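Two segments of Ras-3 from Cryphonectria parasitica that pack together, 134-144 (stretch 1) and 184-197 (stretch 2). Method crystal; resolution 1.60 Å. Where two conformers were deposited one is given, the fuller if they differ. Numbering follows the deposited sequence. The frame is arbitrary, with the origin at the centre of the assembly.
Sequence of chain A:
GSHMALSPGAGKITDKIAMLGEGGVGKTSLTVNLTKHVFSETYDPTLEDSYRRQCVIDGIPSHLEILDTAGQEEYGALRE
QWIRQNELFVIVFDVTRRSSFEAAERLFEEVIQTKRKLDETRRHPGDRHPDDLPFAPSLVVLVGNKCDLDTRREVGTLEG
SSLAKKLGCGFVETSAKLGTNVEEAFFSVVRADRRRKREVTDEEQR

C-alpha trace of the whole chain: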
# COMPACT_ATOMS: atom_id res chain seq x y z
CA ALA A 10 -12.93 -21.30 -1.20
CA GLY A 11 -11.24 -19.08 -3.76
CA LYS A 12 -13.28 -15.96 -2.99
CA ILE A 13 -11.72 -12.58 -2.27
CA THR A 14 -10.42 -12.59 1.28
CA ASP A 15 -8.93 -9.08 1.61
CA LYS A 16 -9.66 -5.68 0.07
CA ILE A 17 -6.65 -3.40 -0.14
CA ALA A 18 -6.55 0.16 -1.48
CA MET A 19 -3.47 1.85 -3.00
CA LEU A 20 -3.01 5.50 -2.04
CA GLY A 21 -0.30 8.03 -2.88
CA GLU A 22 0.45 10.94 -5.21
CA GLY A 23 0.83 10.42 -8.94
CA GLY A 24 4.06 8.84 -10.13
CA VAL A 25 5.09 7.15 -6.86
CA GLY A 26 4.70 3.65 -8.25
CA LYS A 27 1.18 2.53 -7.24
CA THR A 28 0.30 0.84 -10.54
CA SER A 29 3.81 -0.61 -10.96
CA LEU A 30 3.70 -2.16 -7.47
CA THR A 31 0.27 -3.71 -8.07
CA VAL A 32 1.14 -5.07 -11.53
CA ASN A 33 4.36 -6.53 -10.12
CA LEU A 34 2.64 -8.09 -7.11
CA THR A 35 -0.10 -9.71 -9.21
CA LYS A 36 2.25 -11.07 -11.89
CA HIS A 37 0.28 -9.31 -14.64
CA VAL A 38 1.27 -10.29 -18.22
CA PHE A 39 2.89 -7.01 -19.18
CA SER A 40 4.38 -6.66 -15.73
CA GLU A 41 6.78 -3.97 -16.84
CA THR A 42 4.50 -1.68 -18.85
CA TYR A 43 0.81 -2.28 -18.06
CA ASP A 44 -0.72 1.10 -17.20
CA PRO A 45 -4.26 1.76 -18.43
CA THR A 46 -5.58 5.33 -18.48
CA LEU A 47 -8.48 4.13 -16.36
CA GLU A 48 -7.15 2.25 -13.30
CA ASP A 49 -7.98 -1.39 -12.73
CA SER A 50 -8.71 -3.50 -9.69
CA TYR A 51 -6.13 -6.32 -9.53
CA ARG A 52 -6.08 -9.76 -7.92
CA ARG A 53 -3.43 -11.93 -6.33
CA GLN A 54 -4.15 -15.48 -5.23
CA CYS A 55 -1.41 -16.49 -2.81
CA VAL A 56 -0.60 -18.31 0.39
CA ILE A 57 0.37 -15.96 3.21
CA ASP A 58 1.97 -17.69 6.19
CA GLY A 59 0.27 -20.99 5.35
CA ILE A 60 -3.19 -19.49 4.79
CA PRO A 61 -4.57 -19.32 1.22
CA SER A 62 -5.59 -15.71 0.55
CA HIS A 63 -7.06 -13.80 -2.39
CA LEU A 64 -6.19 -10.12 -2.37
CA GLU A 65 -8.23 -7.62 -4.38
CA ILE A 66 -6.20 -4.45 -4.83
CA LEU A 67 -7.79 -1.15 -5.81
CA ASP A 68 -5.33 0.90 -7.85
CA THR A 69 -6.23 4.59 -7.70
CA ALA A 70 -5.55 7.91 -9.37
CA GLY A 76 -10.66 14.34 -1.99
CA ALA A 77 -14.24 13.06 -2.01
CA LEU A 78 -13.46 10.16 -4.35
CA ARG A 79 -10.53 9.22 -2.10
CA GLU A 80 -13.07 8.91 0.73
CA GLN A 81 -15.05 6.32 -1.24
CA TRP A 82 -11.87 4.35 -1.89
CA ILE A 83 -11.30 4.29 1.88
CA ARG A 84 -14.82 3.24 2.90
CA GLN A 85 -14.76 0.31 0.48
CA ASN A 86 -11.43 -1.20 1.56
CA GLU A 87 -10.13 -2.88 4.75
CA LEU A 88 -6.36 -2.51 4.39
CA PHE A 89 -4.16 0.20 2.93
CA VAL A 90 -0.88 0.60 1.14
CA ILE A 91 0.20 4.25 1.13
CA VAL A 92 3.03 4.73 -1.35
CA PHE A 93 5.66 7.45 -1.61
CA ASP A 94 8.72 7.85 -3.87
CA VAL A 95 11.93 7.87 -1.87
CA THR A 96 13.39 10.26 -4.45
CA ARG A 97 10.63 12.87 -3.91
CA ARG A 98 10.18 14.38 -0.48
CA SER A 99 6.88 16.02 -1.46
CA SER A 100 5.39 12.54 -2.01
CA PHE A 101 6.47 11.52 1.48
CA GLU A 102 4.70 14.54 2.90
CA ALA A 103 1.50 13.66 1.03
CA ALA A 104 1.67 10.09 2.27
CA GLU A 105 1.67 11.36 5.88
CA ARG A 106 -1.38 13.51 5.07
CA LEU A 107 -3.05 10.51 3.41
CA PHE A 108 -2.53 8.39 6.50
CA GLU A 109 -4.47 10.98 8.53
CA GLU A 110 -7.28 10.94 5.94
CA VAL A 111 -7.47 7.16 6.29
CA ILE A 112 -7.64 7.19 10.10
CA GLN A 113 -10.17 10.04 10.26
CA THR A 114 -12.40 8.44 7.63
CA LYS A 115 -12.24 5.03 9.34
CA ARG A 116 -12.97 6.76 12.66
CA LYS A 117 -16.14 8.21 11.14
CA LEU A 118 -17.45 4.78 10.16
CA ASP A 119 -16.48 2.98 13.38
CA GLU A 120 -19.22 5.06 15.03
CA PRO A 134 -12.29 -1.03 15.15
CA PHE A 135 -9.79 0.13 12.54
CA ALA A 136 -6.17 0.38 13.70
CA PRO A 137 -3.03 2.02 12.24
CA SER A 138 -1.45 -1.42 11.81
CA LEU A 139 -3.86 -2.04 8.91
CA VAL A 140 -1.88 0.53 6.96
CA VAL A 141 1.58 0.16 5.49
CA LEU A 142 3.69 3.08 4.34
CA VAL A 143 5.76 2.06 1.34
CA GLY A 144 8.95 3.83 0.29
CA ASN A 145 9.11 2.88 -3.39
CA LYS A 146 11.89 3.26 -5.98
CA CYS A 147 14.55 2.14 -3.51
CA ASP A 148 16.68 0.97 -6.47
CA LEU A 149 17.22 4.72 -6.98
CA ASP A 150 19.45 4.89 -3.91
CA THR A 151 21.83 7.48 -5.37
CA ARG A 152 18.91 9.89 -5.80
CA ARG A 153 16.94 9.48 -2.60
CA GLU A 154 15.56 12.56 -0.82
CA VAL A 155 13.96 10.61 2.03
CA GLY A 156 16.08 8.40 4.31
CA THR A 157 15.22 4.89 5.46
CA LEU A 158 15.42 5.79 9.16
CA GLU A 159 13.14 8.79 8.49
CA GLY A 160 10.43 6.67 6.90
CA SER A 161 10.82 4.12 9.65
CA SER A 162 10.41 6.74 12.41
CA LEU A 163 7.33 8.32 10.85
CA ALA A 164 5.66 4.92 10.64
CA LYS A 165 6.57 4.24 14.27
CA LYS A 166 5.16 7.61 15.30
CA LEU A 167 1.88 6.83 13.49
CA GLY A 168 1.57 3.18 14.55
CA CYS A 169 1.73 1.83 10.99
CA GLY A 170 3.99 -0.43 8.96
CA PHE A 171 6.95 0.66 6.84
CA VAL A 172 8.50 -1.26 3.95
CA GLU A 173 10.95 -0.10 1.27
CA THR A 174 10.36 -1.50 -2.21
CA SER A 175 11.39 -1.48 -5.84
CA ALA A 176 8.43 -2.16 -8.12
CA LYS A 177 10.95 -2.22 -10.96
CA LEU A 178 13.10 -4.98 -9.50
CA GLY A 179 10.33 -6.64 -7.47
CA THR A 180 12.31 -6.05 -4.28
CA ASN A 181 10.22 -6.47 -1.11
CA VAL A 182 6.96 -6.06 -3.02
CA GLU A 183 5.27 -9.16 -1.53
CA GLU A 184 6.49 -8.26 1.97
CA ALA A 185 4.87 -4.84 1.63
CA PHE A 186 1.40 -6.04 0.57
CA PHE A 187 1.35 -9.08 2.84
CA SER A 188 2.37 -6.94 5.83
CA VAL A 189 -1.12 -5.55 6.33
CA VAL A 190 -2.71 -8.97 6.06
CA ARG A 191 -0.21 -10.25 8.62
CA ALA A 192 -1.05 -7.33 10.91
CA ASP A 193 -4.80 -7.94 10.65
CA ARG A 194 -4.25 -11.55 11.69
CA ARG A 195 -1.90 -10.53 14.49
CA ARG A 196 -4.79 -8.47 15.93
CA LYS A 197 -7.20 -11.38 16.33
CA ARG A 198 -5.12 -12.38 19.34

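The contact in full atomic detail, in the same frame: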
# COMPACT_ATOMS: atom_id res chain seq x y z
N PRO A 134 -12.49 -2.32 15.83
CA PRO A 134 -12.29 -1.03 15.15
C PRO A 134 -11.03 -1.00 14.30
O PRO A 134 -10.12 -1.80 14.49
CB PRO A 134 -12.15 -0.05 16.31
CG PRO A 134 -11.61 -0.87 17.42
CD PRO A 134 -12.26 -2.21 17.28
N PHE A 135 -10.98 -0.06 13.36
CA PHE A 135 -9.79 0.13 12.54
C PHE A 135 -8.60 0.50 13.41
O PHE A 135 -8.75 1.17 14.43
CB PHE A 135 -10.04 1.22 11.49
CG PHE A 135 -9.00 1.28 10.41
CD1 PHE A 135 -8.00 2.23 10.46
CD2 PHE A 135 -9.00 0.37 9.37
CE1 PHE A 135 -7.03 2.28 9.48
CE2 PHE A 135 -8.03 0.41 8.38
CZ PHE A 135 -7.04 1.37 8.44
N ALA A 136 -7.41 0.07 12.99
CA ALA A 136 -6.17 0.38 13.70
C ALA A 136 -5.07 0.75 12.70
O ALA A 136 -5.08 0.27 11.57
CB ALA A 136 -5.74 -0.80 14.55
N PRO A 137 -4.12 1.59 13.13
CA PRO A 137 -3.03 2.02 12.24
C PRO A 137 -2.20 0.87 11.68
O PRO A 137 -1.56 1.07 10.65
CB PRO A 137 -2.16 2.89 13.14
CG PRO A 137 -3.04 3.35 14.21
CD PRO A 137 -4.02 2.22 14.45
N SER A 138 -2.21 -0.29 12.33
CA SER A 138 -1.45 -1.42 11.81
C SER A 138 -2.03 -1.99 10.52
O SER A 138 -1.39 -2.80 9.85
CB SER A 138 -1.32 -2.53 12.87
OG SER A 138 -2.59 -2.98 13.30
N LEU A 139 -3.24 -1.56 10.15
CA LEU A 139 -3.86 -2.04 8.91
C LEU A 139 -3.41 -1.21 7.72
O LEU A 139 -3.89 -1.38 6.59
CB LEU A 139 -5.40 -2.04 9.02
CG LEU A 139 -5.96 -2.93 10.14
CD1 LEU A 139 -7.46 -3.04 10.09
CD2 LEU A 139 -5.33 -4.31 10.07
N VAL A 140 -2.48 -0.30 7.98
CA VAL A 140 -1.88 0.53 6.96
C VAL A 140 -0.40 0.22 6.86
O VAL A 140 0.26 -0.03 7.87
CB VAL A 140 -2.03 2.03 7.29
CG1 VAL A 140 -1.37 2.87 6.24
CG2 VAL A 140 -3.50 2.39 7.44
N VAL A 141 0.13 0.22 5.65
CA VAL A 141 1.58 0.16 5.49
C VAL A 141 2.05 1.33 4.64
O VAL A 141 1.48 1.61 3.58
CB VAL A 141 2.09 -1.21 4.92
CG1 VAL A 141 1.45 -1.54 3.58
CG2 VAL A 141 3.63 -1.22 4.82
N LEU A 142 3.05 2.04 5.13
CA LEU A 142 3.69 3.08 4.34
C LEU A 142 4.80 2.45 3.54
O LEU A 142 5.66 1.77 4.10
CB LEU A 142 4.30 4.15 5.23
CG LEU A 142 3.42 5.12 6.01
CD1 LEU A 142 4.32 5.80 7.00
CD2 LEU A 142 2.74 6.14 5.09
N VAL A 143 4.80 2.68 2.23
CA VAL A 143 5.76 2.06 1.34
C VAL A 143 6.68 3.10 0.72
O VAL A 143 6.22 4.02 0.05
CB VAL A 143 5.06 1.26 0.22
CG1 VAL A 143 6.06 0.82 -0.85
CG2 VAL A 143 4.32 0.06 0.80
N GLY A 144 7.98 2.96 0.94
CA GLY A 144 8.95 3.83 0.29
C GLY A 144 9.42 3.15 -0.98
O GLY A 144 10.28 2.28 -0.93
N GLU A 184 6.42 -8.59 0.56
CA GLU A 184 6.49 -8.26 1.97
C GLU A 184 5.61 -7.05 2.29
O GLU A 184 4.92 -7.01 3.30
CB GLU A 184 7.93 -7.98 2.39
CG GLU A 184 8.76 -9.26 2.57
CD GLU A 184 9.20 -9.91 1.27
OE1 GLU A 184 8.95 -9.40 0.16
OE2 GLU A 184 9.82 -10.99 1.38
N ALA A 185 5.62 -6.06 1.40
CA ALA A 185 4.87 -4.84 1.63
C ALA A 185 3.36 -5.11 1.68
O ALA A 185 2.70 -4.76 2.65
CB ALA A 185 5.19 -3.83 0.58
N PHE A 186 2.83 -5.73 0.62
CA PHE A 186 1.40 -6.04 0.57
C PHE A 186 0.97 -7.02 1.65
O PHE A 186 -0.08 -6.85 2.27
CB PHE A 186 1.00 -6.61 -0.80
CG PHE A 186 0.92 -5.58 -1.89
CD1 PHE A 186 -0.26 -4.88 -2.10
CD2 PHE A 186 1.99 -5.33 -2.73
CE1 PHE A 186 -0.36 -3.94 -3.10
CE2 PHE A 186 1.89 -4.39 -3.74
CZ PHE A 186 0.71 -3.69 -3.92
N PHE A 187 1.75 -8.08 1.87
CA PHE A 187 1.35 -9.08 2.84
C PHE A 187 1.43 -8.54 4.28
O PHE A 187 0.79 -9.08 5.18
CB PHE A 187 2.22 -10.34 2.73
CG PHE A 187 2.10 -11.05 1.41
CD1 PHE A 187 1.19 -10.66 0.45
CD2 PHE A 187 2.92 -12.13 1.15
CE1 PHE A 187 1.09 -11.33 -0.76
CE2 PHE A 187 2.83 -12.81 -0.06
CZ PHE A 187 1.91 -12.41 -1.01
N SER A 188 2.18 -7.47 4.48
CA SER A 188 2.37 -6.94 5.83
C SER A 188 1.06 -6.55 6.49
O SER A 188 0.89 -6.75 7.69
CB SER A 188 3.37 -5.77 5.84
OG SER A 188 2.83 -4.60 5.22
N VAL A 189 0.13 -6.01 5.72
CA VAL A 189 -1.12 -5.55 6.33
C VAL A 189 -2.06 -6.71 6.59
O VAL A 189 -2.87 -6.67 7.53
CB VAL A 189 -1.80 -4.45 5.50
CG1 VAL A 189 -1.09 -3.11 5.73
CG2 VAL A 189 -1.83 -4.81 4.03
N VAL A 190 -1.96 -7.75 5.78
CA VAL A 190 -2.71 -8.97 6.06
C VAL A 190 -2.19 -9.62 7.34
O VAL A 190 -2.97 -10.03 8.20
CB VAL A 190 -2.59 -10.00 4.92
CG1 VAL A 190 -3.26 -11.32 5.33
CG2 VAL A 190 -3.20 -9.42 3.61
N ARG A 191 -0.87 -9.69 7.45
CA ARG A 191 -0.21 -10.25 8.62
C ARG A 191 -0.59 -9.48 9.88
O ARG A 191 -0.84 -10.08 10.93
CB ARG A 191 1.31 -10.26 8.44
CG ARG A 191 1.77 -11.33 7.47
CD ARG A 191 3.26 -11.30 7.20
NE ARG A 191 3.64 -12.45 6.38
CZ ARG A 191 4.42 -12.40 5.31
NH1 ARG A 191 4.92 -11.24 4.92
NH2 ARG A 191 4.69 -13.51 4.63
N ALA A 192 -0.68 -8.16 9.76
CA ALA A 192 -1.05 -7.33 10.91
C ALA A 192 -2.49 -7.58 11.34
O ALA A 192 -2.78 -7.68 12.54
CB ALA A 192 -0.83 -5.85 10.59
N ASP A 193 -3.39 -7.68 10.37
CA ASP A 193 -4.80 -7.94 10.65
C ASP A 193 -4.96 -9.25 11.41
O ASP A 193 -5.73 -9.35 12.36
CB ASP A 193 -5.60 -7.98 9.34
CG ASP A 193 -7.09 -8.13 9.57
OD1 ASP A 193 -7.58 -7.65 10.62
OD2 ASP A 193 -7.77 -8.71 8.70
N ARG A 194 -4.21 -10.27 11.00
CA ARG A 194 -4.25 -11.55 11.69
C ARG A 194 -3.62 -11.51 13.07
O ARG A 194 -4.06 -12.21 13.98
CB ARG A 194 -3.54 -12.61 10.86
CG ARG A 194 -4.23 -12.89 9.57
CD ARG A 194 -3.45 -13.93 8.79
NE ARG A 194 -3.93 -14.03 7.43
CZ ARG A 194 -3.34 -14.75 6.48
NH1 ARG A 194 -2.23 -15.44 6.76
NH2 ARG A 194 -3.84 -14.78 5.26
N ARG A 195 -2.57 -10.72 13.21
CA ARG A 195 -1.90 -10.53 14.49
C ARG A 195 -2.90 -9.98 15.52
O ARG A 195 -2.84 -10.33 16.70
CB ARG A 195 -0.72 -9.56 14.33
CG ARG A 195 0.23 -9.46 15.53
CD ARG A 195 0.91 -8.08 15.60
NE ARG A 195 1.53 -7.68 14.34
CZ ARG A 195 1.60 -6.43 13.90
NH1 ARG A 195 2.17 -6.15 12.74
NH2 ARG A 195 1.08 -5.45 14.63
N ARG A 196 -3.82 -9.13 15.05
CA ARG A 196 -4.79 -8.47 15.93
C ARG A 196 -5.80 -9.40 16.57
O ARG A 196 -6.25 -9.15 17.68
CB ARG A 196 -5.56 -7.39 15.16
CG ARG A 196 -4.73 -6.21 14.71
CD ARG A 196 -5.63 -5.00 14.45
NE ARG A 196 -6.76 -5.33 13.58
CZ ARG A 196 -7.91 -4.65 13.59
NH1 ARG A 196 -8.90 -5.00 12.77
NH2 ARG A 196 -8.06 -3.64 14.43
N LYS A 197 -6.18 -10.45 15.85
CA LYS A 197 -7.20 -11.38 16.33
C LYS A 197 -6.85 -11.97 17.69
O LYS A 197 -7.73 -12.41 18.44
CB LYS A 197 -7.42 -12.50 15.32
CG LYS A 197 -7.48 -12.01 13.88
CD LYS A 197 -8.65 -11.07 13.67
CE LYS A 197 -8.70 -10.61 12.21
NZ LYS A 197 -8.27 -11.72 11.29
O HOH W 1 -1.38 -6.08 14.36

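Residues 140-144 form a β-strand that runs nearly antiparallel to the helix of the second stretch, with 158° between their N-to-C directions and a closest approach of 7.8 Å between axes. Ahead of the strand, a short 3-10 segment spans 137-139, supported by backbone hydrogen bonds from Leu 139 N to Ala 136 O (3.0 Å) and from Val 140 N to Pro 137 O (3.1 Å). The backbones come nearest at Leu 139 and Val 189, whose CA atoms lie 5.1 Å apart.

Such close approach is compatible with the small side chains on this helix face. Val 189 lies against the backbone where the 3-10 segment meets the strand: its CG1 is 3.4 Å from Leu 139 O and 3.5 Å from Val 141 N, and it also packs 3.7 Å from Val 141 CG1. Strand alternation directs Val 141 and Val 143 toward the helix and Val 140 away. Val 143 CG2 meets Ala 185 CB at 4.0 Å, while Val 141 CB lies 3.5 Å from Ser 188 OG, whose hydroxyl is turned back to its own helix and donates to Ala 185 O (2.6 Å). Further along, Ala 192 CB sits 3.2 Å from Ser 138 O. Water 1 donates to Ala 192 O (2.8 Å) and makes a weak hydrogen bond with Ser 138 OG (3.5 Å), bridging the two stretches.

Arg 196 provides the one direct hydrogen bond across the contact, from NH2 to Pro 134 O (2.8 Å, 163°), with the acceptor near the guanidinium plane. Leu 139 CD1 covers one face of that group, 3.6 Å from Arg 196 NH1, and Leu 139 CD2 reaches Asp 193 CA at 3.7 Å. A long salt bridge, Arg 196 NH1 to Asp 193 OD1 (3.7 Å), lies within the second stretch.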